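Long-range contacts in laccase (Botrytis aclada, PDB 3SQR), which probably oxidises hydroquinones and related phenols with copper ions while reducing dioxygen to water, and probably serves in lignin breakdown and detoxification of lignin-derived products: residues His470-Val475 with Leu510-Lys515; Gly385-Val390 with Trp448-Ile453; Tyr84-Met89 with Tyr175-Phe180; Ser77-Asp82 with Gln203-Glu208. All blocks are in the same frame, centred on the assembly; numbering follows the deposited sequence.

Contact 1 of 4, residues His470-Val475 with Leu510-Lys515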
# COMPACT_ATOMS: atom_id res chain seq x y z
N HIS A 470 -8.54 1.93 9.14
CA HIS A 470 -8.13 1.28 10.36
C HIS A 470 -6.77 0.66 10.25
O HIS A 470 -6.46 0.05 9.22
CB HIS A 470 -9.02 0.09 10.76
CG HIS A 470 -10.44 0.45 10.92
ND1 HIS A 470 -10.97 0.75 12.15
CD2 HIS A 470 -11.45 0.62 10.02
CE1 HIS A 470 -12.25 1.05 12.01
NE2 HIS A 470 -12.57 0.98 10.74
N ASP A 471 -6.05 0.71 11.35
CA ASP A 471 -5.04 -0.32 11.58
C ASP A 471 -5.73 -1.53 12.17
O ASP A 471 -6.61 -1.37 13.01
CB ASP A 471 -4.00 0.08 12.58
CG ASP A 471 -3.03 1.13 12.06
OD1 ASP A 471 -2.91 1.34 10.86
OD2 ASP A 471 -2.36 1.68 12.89
N PHE A 472 -5.37 -2.71 11.70
CA PHE A 472 -5.94 -3.93 12.27
C PHE A 472 -4.94 -4.66 13.11
O PHE A 472 -3.73 -4.40 13.02
CB PHE A 472 -6.55 -4.82 11.22
CG PHE A 472 -5.61 -5.21 10.12
CD1 PHE A 472 -4.48 -5.96 10.37
CD2 PHE A 472 -5.87 -4.81 8.84
CE1 PHE A 472 -3.64 -6.29 9.32
CE2 PHE A 472 -5.04 -5.17 7.78
CZ PHE A 472 -3.94 -5.88 8.03
N PHE A 473 -5.45 -5.60 13.90
CA PHE A 473 -4.62 -6.44 14.76
C PHE A 473 -4.63 -7.81 14.16
O PHE A 473 -5.71 -8.35 13.84
CB PHE A 473 -5.30 -6.49 16.13
CG PHE A 473 -5.29 -5.19 16.88
CD1 PHE A 473 -6.04 -4.10 16.51
CD2 PHE A 473 -4.52 -5.07 18.02
CE1 PHE A 473 -6.02 -2.92 17.28
CE2 PHE A 473 -4.53 -3.92 18.77
CZ PHE A 473 -5.23 -2.87 18.40
N ILE A 474 -3.45 -8.37 13.91
CA ILE A 474 -3.37 -9.69 13.33
C ILE A 474 -3.52 -10.72 14.46
O ILE A 474 -2.54 -11.08 15.10
CB ILE A 474 -2.08 -9.88 12.62
CG1 ILE A 474 -1.85 -8.76 11.57
CG2 ILE A 474 -2.03 -11.28 12.00
CD1 ILE A 474 -0.57 -9.02 10.68
N VAL A 475 -4.75 -11.09 14.73
CA VAL A 475 -5.01 -12.05 15.81
C VAL A 475 -4.64 -13.50 15.41
O VAL A 475 -4.32 -14.35 16.24
CB VAL A 475 -6.38 -11.89 16.41
CG1 VAL A 475 -6.51 -10.36 16.91
CG2 VAL A 475 -7.53 -12.32 15.53
N LEU A 510 -6.68 -15.40 7.57
CA LEU A 510 -6.20 -14.24 8.24
C LEU A 510 -7.36 -13.72 9.08
O LEU A 510 -8.44 -13.51 8.56
CB LEU A 510 -5.78 -13.22 7.20
CG LEU A 510 -5.44 -11.84 7.73
CD1 LEU A 510 -4.14 -11.88 8.60
CD2 LEU A 510 -5.34 -10.82 6.58
N ALA A 511 -7.08 -13.58 10.38
CA ALA A 511 -8.06 -13.06 11.30
C ALA A 511 -7.51 -11.73 11.78
O ALA A 511 -6.48 -11.67 12.44
CB ALA A 511 -8.28 -14.05 12.49
N ILE A 512 -8.21 -10.66 11.41
CA ILE A 512 -7.82 -9.29 11.73
C ILE A 512 -8.90 -8.64 12.55
O ILE A 512 -10.07 -8.70 12.20
CB ILE A 512 -7.51 -8.46 10.44
CG1 ILE A 512 -8.66 -8.43 9.48
CG2 ILE A 512 -6.20 -8.92 9.78
CD1 ILE A 512 -8.51 -7.34 8.41
N ALA A 513 -8.50 -8.01 13.62
CA ALA A 513 -9.41 -7.30 14.51
C ALA A 513 -9.24 -5.80 14.34
O ALA A 513 -8.13 -5.29 14.14
CB ALA A 513 -9.09 -7.69 15.97
N PHE A 514 -10.34 -5.07 14.43
CA PHE A 514 -10.26 -3.62 14.57
C PHE A 514 -11.47 -3.12 15.34
O PHE A 514 -12.42 -3.87 15.53
CB PHE A 514 -10.16 -2.96 13.20
CG PHE A 514 -11.27 -3.32 12.26
CD1 PHE A 514 -11.18 -4.44 11.43
CD2 PHE A 514 -12.42 -2.51 12.14
CE1 PHE A 514 -12.16 -4.78 10.61
CE2 PHE A 514 -13.39 -2.83 11.24
CZ PHE A 514 -13.25 -3.95 10.46
N LYS A 515 -11.32 -1.95 15.94
CA LYS A 515 -12.33 -1.35 16.79
C LYS A 515 -13.28 -0.52 15.98
O LYS A 515 -12.89 0.16 14.99
CB LYS A 515 -11.65 -0.50 17.84
CG LYS A 515 -12.58 -0.14 18.98
CD LYS A 515 -11.87 0.46 20.09
CE LYS A 515 -12.88 0.80 21.19
NZ LYS A 515 -12.19 1.59 22.22
O HOH W 1 -9.61 0.44 14.77

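Contact 2 of 4, residues Gly385-Val390 with Trp448-Ile453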
# COMPACT_ATOMS: atom_id res chain seq x y z
N GLY A 385 -10.30 -6.08 22.44
CA GLY A 385 -11.31 -6.27 23.45
C GLY A 385 -12.39 -7.21 22.97
O GLY A 385 -12.20 -8.00 22.02
N GLY A 386 -13.56 -7.12 23.60
CA GLY A 386 -14.66 -7.99 23.19
C GLY A 386 -15.07 -7.78 21.76
O GLY A 386 -15.20 -6.66 21.29
N TYR A 387 -15.34 -8.87 21.04
CA TYR A 387 -15.63 -8.75 19.63
C TYR A 387 -16.81 -9.53 19.07
O TYR A 387 -17.31 -10.52 19.68
CB TYR A 387 -14.33 -9.08 18.86
CG TYR A 387 -13.91 -10.52 18.95
CD1 TYR A 387 -14.47 -11.50 18.14
CD2 TYR A 387 -12.92 -10.90 19.87
CE1 TYR A 387 -14.05 -12.84 18.23
CE2 TYR A 387 -12.50 -12.21 19.97
CZ TYR A 387 -13.06 -13.19 19.17
OH TYR A 387 -12.61 -14.50 19.32
N SER A 388 -17.29 -9.11 17.91
CA SER A 388 -18.14 -9.95 17.08
C SER A 388 -17.26 -10.48 15.94
O SER A 388 -16.34 -9.78 15.51
CB SER A 388 -19.32 -9.19 16.51
OG SER A 388 -18.92 -8.38 15.42
N LEU A 389 -17.50 -11.72 15.53
CA LEU A 389 -16.70 -12.35 14.50
C LEU A 389 -17.43 -12.35 13.17
O LEU A 389 -18.59 -12.74 13.05
CB LEU A 389 -16.34 -13.76 14.92
CG LEU A 389 -15.23 -14.34 14.00
CD1 LEU A 389 -14.21 -15.14 14.77
CD2 LEU A 389 -15.86 -15.06 12.85
N VAL A 390 -16.77 -11.91 12.12
CA VAL A 390 -17.36 -11.96 10.81
C VAL A 390 -16.45 -12.85 9.99
O VAL A 390 -15.25 -12.68 10.02
CB VAL A 390 -17.44 -10.58 10.16
CG1 VAL A 390 -17.72 -10.67 8.68
CG2 VAL A 390 -18.53 -9.71 10.87
N TRP A 448 -15.43 -4.28 19.23
CA TRP A 448 -14.44 -4.79 18.27
C TRP A 448 -15.07 -5.75 17.30
O TRP A 448 -16.12 -6.39 17.59
CB TRP A 448 -13.31 -5.49 18.98
CG TRP A 448 -12.50 -4.61 19.76
CD1 TRP A 448 -12.80 -4.08 20.98
CD2 TRP A 448 -11.18 -4.15 19.43
NE1 TRP A 448 -11.77 -3.30 21.42
CE2 TRP A 448 -10.77 -3.29 20.47
CE3 TRP A 448 -10.33 -4.33 18.35
CZ2 TRP A 448 -9.53 -2.67 20.49
CZ3 TRP A 448 -9.11 -3.71 18.36
CH2 TRP A 448 -8.71 -2.88 19.42
N VAL A 449 -14.46 -5.82 16.12
CA VAL A 449 -14.76 -6.85 15.16
C VAL A 449 -13.51 -7.66 14.88
O VAL A 449 -12.44 -7.07 14.80
CB VAL A 449 -15.35 -6.29 13.84
CG1 VAL A 449 -14.46 -5.23 13.21
CG2 VAL A 449 -15.57 -7.44 12.87
N VAL A 450 -13.65 -8.99 14.84
CA VAL A 450 -12.62 -9.87 14.27
C VAL A 450 -13.18 -10.32 12.92
O VAL A 450 -14.30 -10.85 12.79
CB VAL A 450 -12.25 -11.06 15.11
CG1 VAL A 450 -11.38 -12.07 14.28
CG2 VAL A 450 -11.53 -10.63 16.34
N TYR A 451 -12.42 -10.00 11.88
CA TYR A 451 -12.79 -10.32 10.54
C TYR A 451 -11.85 -11.43 10.11
O TYR A 451 -10.61 -11.28 10.16
CB TYR A 451 -12.63 -9.11 9.61
CG TYR A 451 -12.93 -9.40 8.19
CD1 TYR A 451 -14.22 -9.60 7.74
CD2 TYR A 451 -11.90 -9.45 7.24
CE1 TYR A 451 -14.49 -9.83 6.43
CE2 TYR A 451 -12.18 -9.70 5.92
CZ TYR A 451 -13.47 -9.89 5.51
OH TYR A 451 -13.72 -10.14 4.18
N VAL A 452 -12.44 -12.56 9.76
CA VAL A 452 -11.66 -13.73 9.34
C VAL A 452 -11.90 -13.88 7.85
O VAL A 452 -13.00 -14.03 7.41
CB VAL A 452 -12.08 -15.07 10.07
CG1 VAL A 452 -11.26 -16.24 9.49
CG2 VAL A 452 -11.79 -15.02 11.56
N ILE A 453 -10.82 -13.87 7.08
CA ILE A 453 -10.95 -14.08 5.68
C ILE A 453 -10.17 -15.36 5.37
O ILE A 453 -9.03 -15.54 5.79
CB ILE A 453 -10.46 -12.87 4.85
CG1 ILE A 453 -10.70 -13.16 3.36
CG2 ILE A 453 -9.02 -12.49 5.22
CD1 ILE A 453 -10.57 -11.94 2.46

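Contact 3 of 4, residues Tyr84-Met89 with Tyr175-Phe180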
# COMPACT_ATOMS: atom_id res chain seq x y z
N TYR A 84 14.17 1.68 -20.97
CA TYR A 84 13.07 1.45 -21.86
C TYR A 84 12.03 2.52 -21.75
O TYR A 84 11.46 2.78 -20.68
CB TYR A 84 12.39 0.06 -21.57
CG TYR A 84 11.47 -0.36 -22.68
CD1 TYR A 84 10.22 0.19 -22.81
CD2 TYR A 84 11.90 -1.28 -23.68
CE1 TYR A 84 9.40 -0.14 -23.81
CE2 TYR A 84 11.06 -1.58 -24.76
CZ TYR A 84 9.82 -1.04 -24.81
OH TYR A 84 8.90 -1.21 -25.81
N THR A 85 11.71 3.15 -22.86
CA THR A 85 10.86 4.30 -22.88
C THR A 85 9.44 3.85 -23.08
O THR A 85 9.12 3.06 -24.00
CB THR A 85 11.26 5.31 -24.02
OG1 THR A 85 12.65 5.68 -23.83
CG2 THR A 85 10.42 6.47 -24.00
N ARG A 86 8.58 4.33 -22.19
CA ARG A 86 7.17 3.95 -22.21
C ARG A 86 6.29 4.97 -21.62
O ARG A 86 6.76 5.91 -20.95
CB ARG A 86 6.97 2.60 -21.47
CG ARG A 86 7.59 2.53 -20.09
CD ARG A 86 6.82 1.51 -19.22
NE ARG A 86 5.47 1.96 -18.94
CZ ARG A 86 4.62 1.39 -18.08
NH1 ARG A 86 4.97 0.31 -17.40
NH2 ARG A 86 3.41 1.90 -17.94
N SER A 87 4.98 4.78 -21.81
CA SER A 87 3.99 5.64 -21.25
C SER A 87 3.99 5.41 -19.72
O SER A 87 4.36 4.34 -19.22
CB SER A 87 2.61 5.34 -21.78
OG SER A 87 2.15 4.04 -21.36
N ALA A 88 3.49 6.41 -19.05
CA ALA A 88 3.16 6.28 -17.63
C ALA A 88 2.04 7.19 -17.26
O ALA A 88 1.73 8.16 -17.93
CB ALA A 88 4.40 6.51 -16.73
N MET A 89 1.39 6.87 -16.15
CA MET A 89 0.47 7.73 -15.49
C MET A 89 1.08 8.14 -14.18
O MET A 89 1.37 7.28 -13.32
CB MET A 89 -0.85 7.03 -15.25
CG MET A 89 -1.40 6.50 -16.51
SD MET A 89 -3.11 5.94 -16.36
CE MET A 89 -3.38 5.24 -18.01
N TYR A 175 -2.09 2.71 -10.58
CA TYR A 175 -0.79 2.81 -9.88
C TYR A 175 0.24 1.88 -10.48
O TYR A 175 1.47 2.06 -10.28
CB TYR A 175 -0.89 2.67 -8.34
CG TYR A 175 -0.90 1.26 -7.79
CD1 TYR A 175 0.25 0.58 -7.63
CD2 TYR A 175 -2.07 0.62 -7.48
CE1 TYR A 175 0.30 -0.67 -7.14
CE2 TYR A 175 -2.04 -0.71 -6.97
CZ TYR A 175 -0.85 -1.33 -6.80
OH TYR A 175 -0.71 -2.62 -6.32
N GLY A 176 -0.21 0.90 -11.27
CA GLY A 176 0.69 0.05 -12.03
C GLY A 176 1.47 0.75 -13.12
O GLY A 176 2.52 0.25 -13.57
N ASP A 177 0.93 1.88 -13.55
CA ASP A 177 1.56 2.66 -14.59
C ASP A 177 2.35 3.84 -14.00
O ASP A 177 2.74 4.75 -14.70
CB ASP A 177 0.53 3.14 -15.58
CG ASP A 177 0.21 2.10 -16.68
OD1 ASP A 177 0.86 1.02 -16.72
OD2 ASP A 177 -0.65 2.47 -17.56
N GLY A 178 2.56 3.80 -12.69
CA GLY A 178 3.44 4.75 -12.01
C GLY A 178 2.75 5.78 -11.13
O GLY A 178 3.44 6.66 -10.61
N LEU A 179 1.41 5.68 -10.96
CA LEU A 179 0.60 6.68 -10.29
C LEU A 179 0.61 6.50 -8.74
O LEU A 179 -0.37 6.10 -8.10
CB LEU A 179 -0.81 6.75 -10.87
CG LEU A 179 -1.58 8.01 -10.57
CD1 LEU A 179 -0.80 9.34 -10.87
CD2 LEU A 179 -2.90 8.00 -11.44
N PHE A 180 1.79 6.71 -8.20
CA PHE A 180 2.03 6.61 -6.74
C PHE A 180 3.20 7.49 -6.33
O PHE A 180 3.98 7.90 -7.16
CB PHE A 180 2.35 5.14 -6.36
CG PHE A 180 3.65 4.63 -6.90
CD1 PHE A 180 4.83 4.82 -6.18
CD2 PHE A 180 3.72 4.00 -8.11
CE1 PHE A 180 6.07 4.39 -6.66
CE2 PHE A 180 4.97 3.52 -8.57
CZ PHE A 180 6.13 3.75 -7.88
O HOH W 2 2.76 -0.79 -16.30
O HOH W 3 0.89 4.27 -18.98

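Contact 4 of 4, residues Ser77-Asp82 with Gln203-Glu208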
# COMPACT_ATOMS: atom_id res chain seq x y z
N SER A 77 2.23 10.58 -19.21
CA SER A 77 3.62 10.87 -19.37
C SER A 77 4.38 9.87 -20.21
O SER A 77 3.87 8.80 -20.60
CB SER A 77 4.22 10.88 -17.95
OG SER A 77 3.46 11.66 -17.04
N THR A 78 5.66 10.17 -20.45
CA THR A 78 6.58 9.30 -21.08
C THR A 78 7.80 9.32 -20.18
O THR A 78 8.26 10.37 -19.82
CB THR A 78 6.92 9.76 -22.51
OG1 THR A 78 5.67 9.87 -23.20
CG2 THR A 78 7.87 8.82 -23.15
N ILE A 79 8.25 8.14 -19.78
CA ILE A 79 9.45 8.03 -18.98
C ILE A 79 10.36 6.88 -19.44
O ILE A 79 9.92 5.95 -20.12
CB ILE A 79 9.05 7.90 -17.51
CG1 ILE A 79 8.14 6.70 -17.32
CG2 ILE A 79 8.34 9.16 -17.00
CD1 ILE A 79 8.14 6.27 -15.79
N THR A 80 11.60 6.95 -19.00
CA THR A 80 12.58 5.94 -19.24
C THR A 80 13.30 5.59 -17.96
O THR A 80 14.43 6.00 -17.73
CB THR A 80 13.62 6.42 -20.30
OG1 THR A 80 12.91 6.94 -21.40
CG2 THR A 80 14.50 5.26 -20.73
N PRO A 81 12.68 4.70 -17.14
CA PRO A 81 13.21 4.44 -15.79
C PRO A 81 14.33 3.45 -15.78
O PRO A 81 15.12 3.45 -14.85
CB PRO A 81 12.00 3.89 -15.04
CG PRO A 81 11.08 3.38 -16.14
CD PRO A 81 11.28 4.27 -17.28
N ASP A 82 14.37 2.61 -16.83
CA ASP A 82 15.28 1.46 -16.90
C ASP A 82 15.87 1.28 -18.29
O ASP A 82 16.25 0.16 -18.64
CB ASP A 82 14.58 0.15 -16.49
CG ASP A 82 13.44 -0.21 -17.40
OD1 ASP A 82 13.08 0.59 -18.27
OD2 ASP A 82 12.82 -1.28 -17.27
N GLN A 203 9.25 -2.62 -6.84
CA GLN A 203 8.13 -2.94 -7.70
C GLN A 203 8.57 -3.76 -8.90
O GLN A 203 9.74 -3.79 -9.27
CB GLN A 203 7.45 -1.68 -8.20
CG GLN A 203 8.38 -0.82 -9.03
CD GLN A 203 7.84 0.52 -9.40
OE1 GLN A 203 8.37 1.54 -9.03
NE2 GLN A 203 6.81 0.53 -10.25
N ASP A 204 7.59 -4.43 -9.46
CA ASP A 204 7.66 -4.93 -10.83
C ASP A 204 7.55 -3.71 -11.73
O ASP A 204 7.21 -2.61 -11.28
CB ASP A 204 6.56 -5.99 -11.13
CG ASP A 204 5.20 -5.63 -10.58
OD1 ASP A 204 4.90 -4.43 -10.38
OD2 ASP A 204 4.41 -6.58 -10.35
N TRP A 205 7.82 -3.90 -13.01
CA TRP A 205 7.66 -2.81 -13.94
C TRP A 205 7.50 -3.34 -15.33
O TRP A 205 8.40 -4.03 -15.83
CB TRP A 205 8.89 -1.91 -13.90
CG TRP A 205 8.75 -0.73 -14.76
CD1 TRP A 205 9.51 -0.43 -15.86
CD2 TRP A 205 7.82 0.34 -14.61
NE1 TRP A 205 9.07 0.75 -16.42
CE2 TRP A 205 8.04 1.25 -15.68
CE3 TRP A 205 6.81 0.62 -13.70
CZ2 TRP A 205 7.29 2.39 -15.83
CZ3 TRP A 205 6.05 1.75 -13.87
CH2 TRP A 205 6.31 2.65 -14.93
N ALA A 206 6.34 -3.05 -15.94
CA ALA A 206 6.07 -3.50 -17.28
C ALA A 206 6.78 -2.58 -18.27
O ALA A 206 7.12 -1.45 -17.91
CB ALA A 206 4.58 -3.49 -17.56
N HIS A 207 6.98 -3.07 -19.51
CA HIS A 207 7.44 -2.18 -20.60
C HIS A 207 6.36 -1.80 -21.52
O HIS A 207 6.62 -1.48 -22.70
CB HIS A 207 8.62 -2.81 -21.35
CG HIS A 207 9.88 -2.75 -20.56
ND1 HIS A 207 11.03 -3.39 -20.97
CD2 HIS A 207 10.18 -2.12 -19.41
CE1 HIS A 207 11.97 -3.17 -20.09
NE2 HIS A 207 11.48 -2.40 -19.12
N GLU A 208 5.12 -1.73 -20.98
CA GLU A 208 3.96 -1.22 -21.63
C GLU A 208 2.93 -0.92 -20.54
O GLU A 208 3.07 -1.37 -19.43
CB GLU A 208 3.42 -2.24 -22.61
CG GLU A 208 3.05 -3.60 -21.97
CD GLU A 208 4.23 -4.49 -21.58
OE1 GLU A 208 5.20 -4.49 -22.35
OE2 GLU A 208 4.19 -5.23 -20.53
O HOH W 4 10.48 1.08 -18.77

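Contact 1 of 4, residues His470-Val475 with Leu510-Lys515
Phe514 lays CD2 over the centre of one face of the His470 imidazole, the two ring planes inclined at 45°, and water 1 sits in the imidazole plane at the edge. His470 CE1 comes 3.2 Å from Lys515 O. The Phe472 ring carries Ile512 CG2 over one face, displaced toward the rim, in a CH-pi contact 3.7 Å from the ring centroid; chi1 56° puts Phe472 CG between the backbone N and the carbonyl carbon, beside Ile512. The Phe473 ring has Ala513 O at its edge, 3.4 Å from CD1.

The backbones pair as antiparallel strands. Phe473 and Ala513 form a hydrogen-bonded pair, Phe473 N to Ala513 O at 2.7 Å and Ala513 N to Phe473 O at 2.8 Å, and Ile474 faces Ile512 in the non-hydrogen-bonded pair that follows. Val475 N reaches Ala511 O in a weak bond as the chain turns its corner. There Val475 CG2 packs 3.6 Å from Ala511 CB, and CG1 leans on Ala513 CB.

Strand 448-455 flanks 509-515 in the same cupredoxin-type sheet, and the Phe472 side chain lies about 6 Å from that of the copper ligand His466. Bonds at both nitrogens hold the orientation of the buried His470 ring: NE2 bonds Glu542, and ND1 shares water 1 with Lys515 N. The Glu542 carboxylate would tend to stabilise positive charge on the imidazole.

Contact 2 of 4, residues Gly385-Val390 with Trp448-Ile453
Val450 CG2 sits over the centre of one face of the Tyr387 ring, 3.6 Å from its centroid; chi1 68° puts Tyr387 CG between the backbone N and the carbonyl carbon, beside Val450. At the start, Gly385 crosses a face of the Trp448 indole: its N lies toward the rim, and its CA makes a CH-pi contact with the five-membered ring. Trp448 CB and Tyr387 CB meet at 3.7 Å. Farther on, Leu389 CD1 touches Val452 CG2 on the Tyr387 face, while Val390 CG1 approaches the edge of the Tyr451 ring, 3.8 Å from CD1, on the other.

A parallel ladder sets this register. Its bonds alternate between strands, from Trp448 N to Gly386 O at 3.2 Å to the straighter Val452 N to Val390 O at 2.8 Å, with N-H...O angles of 143° and 174°. Such a parallel pair joins 387-398 and 448-455 within a sheet of the C-terminal cupredoxin domain of this multicopper oxidase.

In the next shell, Phe491 covers Tyr387, Leu389 and Val450. The Phe473 ring meets Trp448 edge-to-face, and Phe540 does the same to Tyr451, whose OH is hydrogen-bonded to Glu392. Val390 touches an N-acetylglucosamine.

Contact 3 of 4, residues Tyr84-Met89 with Tyr175-Phe180
Arg86 and Asp177 cross at about a right angle, their guanidinium and carboxylate planes 86° apart. NH2 of Arg86 donates to Asp177 OD1 at 3.0 Å in a salt bridge: the oxygen lies in the guanidinium plane, but the donor comes from above the carboxylate. The arginine chain bends at chi3 (-67°), and Arg86 NE donates to Ser87 O at 2.6 Å, while NH2 adds a weak bond to the same oxygen. Water 2 accepts from Arg86 NH1, which also bonds Ala206 O, and lies within hydrogen-bonding distance of Asp177 OD1 (2.7 Å) and Gly176 O. Water 3 links Ser87 OG with Asp177 OD2, the latter bond weak.

Met89 runs its extended side chain obliquely past the aspartate, CG 4.0 Å from Asp177 CB and CE 3.9 Å from OD2. The backbones join where Met89 N donates to Asp177 O at 2.9 Å, from above the carbonyl plane. Ala88 CB rests 3.2 Å from that same Asp177 O.

Ser209 OG also bonds OD2 and Val210 N bonds OD1, which probably helps to offset the buried negative charge. Within the first cupredoxin domain, outer strand 86-91 thus meets the loop between strands 163-169 and 180-186, against helix 210-217, whose Phe211 touches Met89 and Asp177. The Trp205 ring of strand 195-205 makes a cation-pi contact with Arg86.

Contact 4 of 4, residues Ser77-Asp82 with Gln203-Glu208
Asp82 and His207 meet tip to tip. From CB, the aspartate chain turns to place CG between the backbone N and carbonyl carbon (chi1 63°), and the carboxylate then divides its two oxygens between different partners. OD2 accepts from His207 NE2 at 2.5 Å, a very short and nearly straight bond (167°). The donor arrives on the syn side of OD2, the oxygen lies close to the imidazole plane, and carboxylate and ring stand 81° apart. The same OD2 is 3.7 Å from Trp205 CD1, near the plane of the indole at its edge. OD1 accepts a hydrogen bond from water 4 at 2.7 Å, and that water accepts from Trp205 NE1 at 2.8 Å, bridging carboxylate and indole.

Two apolar groups complete the indole's contact with residues 77-82. Pro81 CG comes 3.3 Å from Trp205 NE1, and Ile79 CD1 lies 4.0 Å from Trp205 CZ2.

Asn227 ND2 also bonds OD2, and Tyr84 N bonds OD1, so the buried carboxylate is gripped through both oxygens. Tyr84 stacks on the His207 ring. The neighbouring aspartate would probably favour a protonated imidazole. A His-carboxylate hydrogen bond with an adjoining tryptophan here joins the loop after strand 67-79, in the first cupredoxin domain, to the loop after strand 195-205 in the second, making this a structural interdomain contact of the three-domain laccase fold.

How the contacts relate
From the N terminus, contact 4 opens first, at 77-82, and closes at 203-208, spanning 120 residues. Contact 3 is nested within that loop, running from 84-89 to 175-180; strands 67-79 and 86-91 are sheet neighbours, so the two contacts touch, their centres 5 Å apart. Together they tie the first cupredoxin domain internally and to the second. Contact 2 then closes 385-390 on 448-453, and contact 1 follows in series, 470-475 with 510-515. These two share one sheet of the third domain, 448-455 pairing with 509-515, and their centres are 8 Å apart. Contacts 1 and 3 lie on opposite sides of the chain's centre, about 33 Å between centres.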